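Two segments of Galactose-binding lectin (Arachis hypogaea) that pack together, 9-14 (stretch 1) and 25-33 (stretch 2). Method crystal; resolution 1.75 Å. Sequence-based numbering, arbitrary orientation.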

# COMPACT_ATOMS: atom_id res chain seq x y z
N ASN A 9 8.84 -9.39 3.00
CA ASN A 9 8.64 -10.02 4.31
C ASN A 9 9.58 -11.24 4.41
O ASN A 9 9.86 -11.74 5.50
CB ASN A 9 7.19 -10.45 4.48
CG ASN A 9 6.22 -9.31 4.47
OD1 ASN A 9 6.40 -8.32 5.18
ND2 ASN A 9 5.18 -9.43 3.65
N SER A 10 10.01 -11.71 3.23
CA SER A 10 10.89 -12.83 2.99
C SER A 10 11.55 -12.66 1.63
O SER A 10 11.13 -11.82 0.83
CB SER A 10 10.11 -14.14 3.04
OG SER A 10 9.13 -14.17 2.01
N PHE A 11 12.55 -13.48 1.37
CA PHE A 11 13.29 -13.47 0.13
C PHE A 11 13.36 -14.88 -0.46
O PHE A 11 13.18 -15.87 0.26
CB PHE A 11 14.70 -12.91 0.34
CG PHE A 11 14.75 -11.53 0.96
CD1 PHE A 11 14.61 -10.39 0.17
CD2 PHE A 11 14.93 -11.37 2.33
CE1 PHE A 11 14.70 -9.12 0.74
CE2 PHE A 11 15.00 -10.09 2.89
CZ PHE A 11 14.88 -8.98 2.10
N SER A 12 13.63 -14.97 -1.76
CA SER A 12 13.76 -16.22 -2.49
C SER A 12 14.74 -16.08 -3.65
O SER A 12 14.83 -15.02 -4.26
CB SER A 12 12.41 -16.68 -3.01
OG SER A 12 11.78 -15.68 -3.79
N GLU A 13 15.47 -17.18 -3.96
CA GLU A 13 16.34 -17.26 -5.13
C GLU A 13 15.43 -17.18 -6.37
O GLU A 13 14.32 -17.73 -6.37
CB GLU A 13 17.14 -18.58 -5.12
CG GLU A 13 18.29 -18.62 -4.13
CD GLU A 13 18.99 -19.97 -3.97
OE1 GLU A 13 19.09 -20.72 -4.97
OE2 GLU A 13 19.47 -20.24 -2.85
N GLY A 14 15.88 -16.51 -7.41
CA GLY A 14 15.07 -16.42 -8.62
C GLY A 14 14.02 -15.33 -8.59
O GLY A 14 13.23 -15.21 -9.53
N THR A 25 23.48 -16.14 -0.15
CA THR A 25 22.59 -17.30 -0.23
C THR A 25 21.24 -16.94 0.42
O THR A 25 21.16 -16.02 1.26
CB THR A 25 23.21 -18.54 0.43
OG1 THR A 25 23.55 -18.27 1.79
CG2 THR A 25 24.44 -19.07 -0.32
N VAL A 26 20.18 -17.64 0.03
CA VAL A 26 18.86 -17.49 0.61
C VAL A 26 18.60 -18.77 1.41
O VAL A 26 18.67 -19.87 0.86
CB VAL A 26 17.75 -17.16 -0.42
CG1 VAL A 26 16.36 -17.18 0.24
CG2 VAL A 26 18.01 -15.81 -1.10
N LEU A 27 18.36 -18.63 2.72
CA LEU A 27 18.05 -19.75 3.60
C LEU A 27 16.59 -20.19 3.41
O LEU A 27 15.78 -19.42 2.88
CB LEU A 27 18.32 -19.39 5.07
CG LEU A 27 19.73 -18.84 5.40
CD1 LEU A 27 19.81 -18.41 6.82
CD2 LEU A 27 20.83 -19.87 5.13
N SER A 28 16.26 -21.44 3.83
CA SER A 28 14.92 -22.03 3.69
C SER A 28 13.84 -21.24 4.43
O SER A 28 12.68 -21.28 4.03
CB SER A 28 14.91 -23.49 4.15
OG SER A 28 15.76 -23.71 5.27
N ASN A 29 14.22 -20.48 5.48
CA ASN A 29 13.29 -19.65 6.25
C ASN A 29 13.00 -18.30 5.55
O ASN A 29 12.19 -17.52 6.06
CB ASN A 29 13.81 -19.42 7.68
CG ASN A 29 15.09 -18.61 7.81
OD1 ASN A 29 15.66 -18.11 6.84
ND2 ASN A 29 15.57 -18.47 9.03
N GLY A 30 13.66 -18.03 4.43
CA GLY A 30 13.45 -16.80 3.65
C GLY A 30 14.42 -15.66 3.93
O GLY A 30 14.34 -14.62 3.28
N ASN A 31 15.31 -15.85 4.90
CA ASN A 31 16.34 -14.87 5.23
C ASN A 31 17.46 -14.88 4.21
O ASN A 31 17.77 -15.93 3.64
CB ASN A 31 16.97 -15.15 6.61
CG ASN A 31 16.09 -15.00 7.84
OD1 ASN A 31 16.52 -15.28 8.95
ND2 ASN A 31 14.86 -14.55 7.70
N ILE A 32 18.07 -13.72 4.01
CA ILE A 32 19.24 -13.57 3.15
C ILE A 32 20.46 -13.66 4.05
O ILE A 32 20.53 -12.92 5.04
CB ILE A 32 19.20 -12.24 2.34
CG1 ILE A 32 18.24 -12.36 1.13
CG2 ILE A 32 20.60 -11.84 1.87
CD1 ILE A 32 18.12 -11.08 0.29
N GLN A 33 21.40 -14.56 3.71
CA GLN A 33 22.69 -14.68 4.41
C GLN A 33 23.73 -14.07 3.48
O GLN A 33 23.90 -14.55 2.37
CB GLN A 33 22.99 -16.15 4.76
CG GLN A 33 24.26 -16.26 5.59
CD GLN A 33 24.61 -17.66 6.00
OE1 GLN A 33 25.74 -18.11 5.78
NE2 GLN A 33 23.67 -18.35 6.65

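This is a small, mostly apolar contact in which an extended, irregular segment lies against a hairpin-like loop, held by one backbone hydrogen bond and centred on the side chain of F11.

The hydrogen bond runs from F11 N to G30 O, at 2.9 Å, of ordinary length and somewhat bent at an N-H...O angle of 140°. On the return side, G30 CA lies 3.5 Å from F11 O in a CA-H...O contact; the two backbones thus meet through the backbone N-H and carbonyl of F11, the first in a hydrogen bond, the second in this weaker contact. The bond needs no particular side chain, but the close approach does favour glycine. With phi/psi of 96/-4, G30 closes the type I turn that begins at L27, a conformation in which a CB would be jammed against the preceding carbonyl oxygen. An ideal CB on G30 would also stand only 3.0 Å from S10 CB, so the bare CA makes room for S10 as well.

The CA-to-CB bond of F11 points toward the second stretch, and the residue is buried. With chi2 trans, the CG1-CD1 arm of I32 is extended and carries its terminal methyl over one face of the ring, I32 CD1 lying 3.6 Å from the centroid of the F11 ring and 19° off the normal, a CH-pi contact. A flat aromatic face suits such a methyl group. G30 O lies instead at the ring edge, near its plane.

V26 supplies a second apolar patch. V26 CG1 packs 3.4 Å from F11 O and 3.9 Å from S12 CA, so a compact branched side chain fills the space against the backbone. Beyond it, E13 CG comes 4.0 Å from V26 CB, a loose contact at the exposed margin, while the carboxylate makes no hydrogen bond across the contact. The packing has a cost: V26 N is buried by it without a partner.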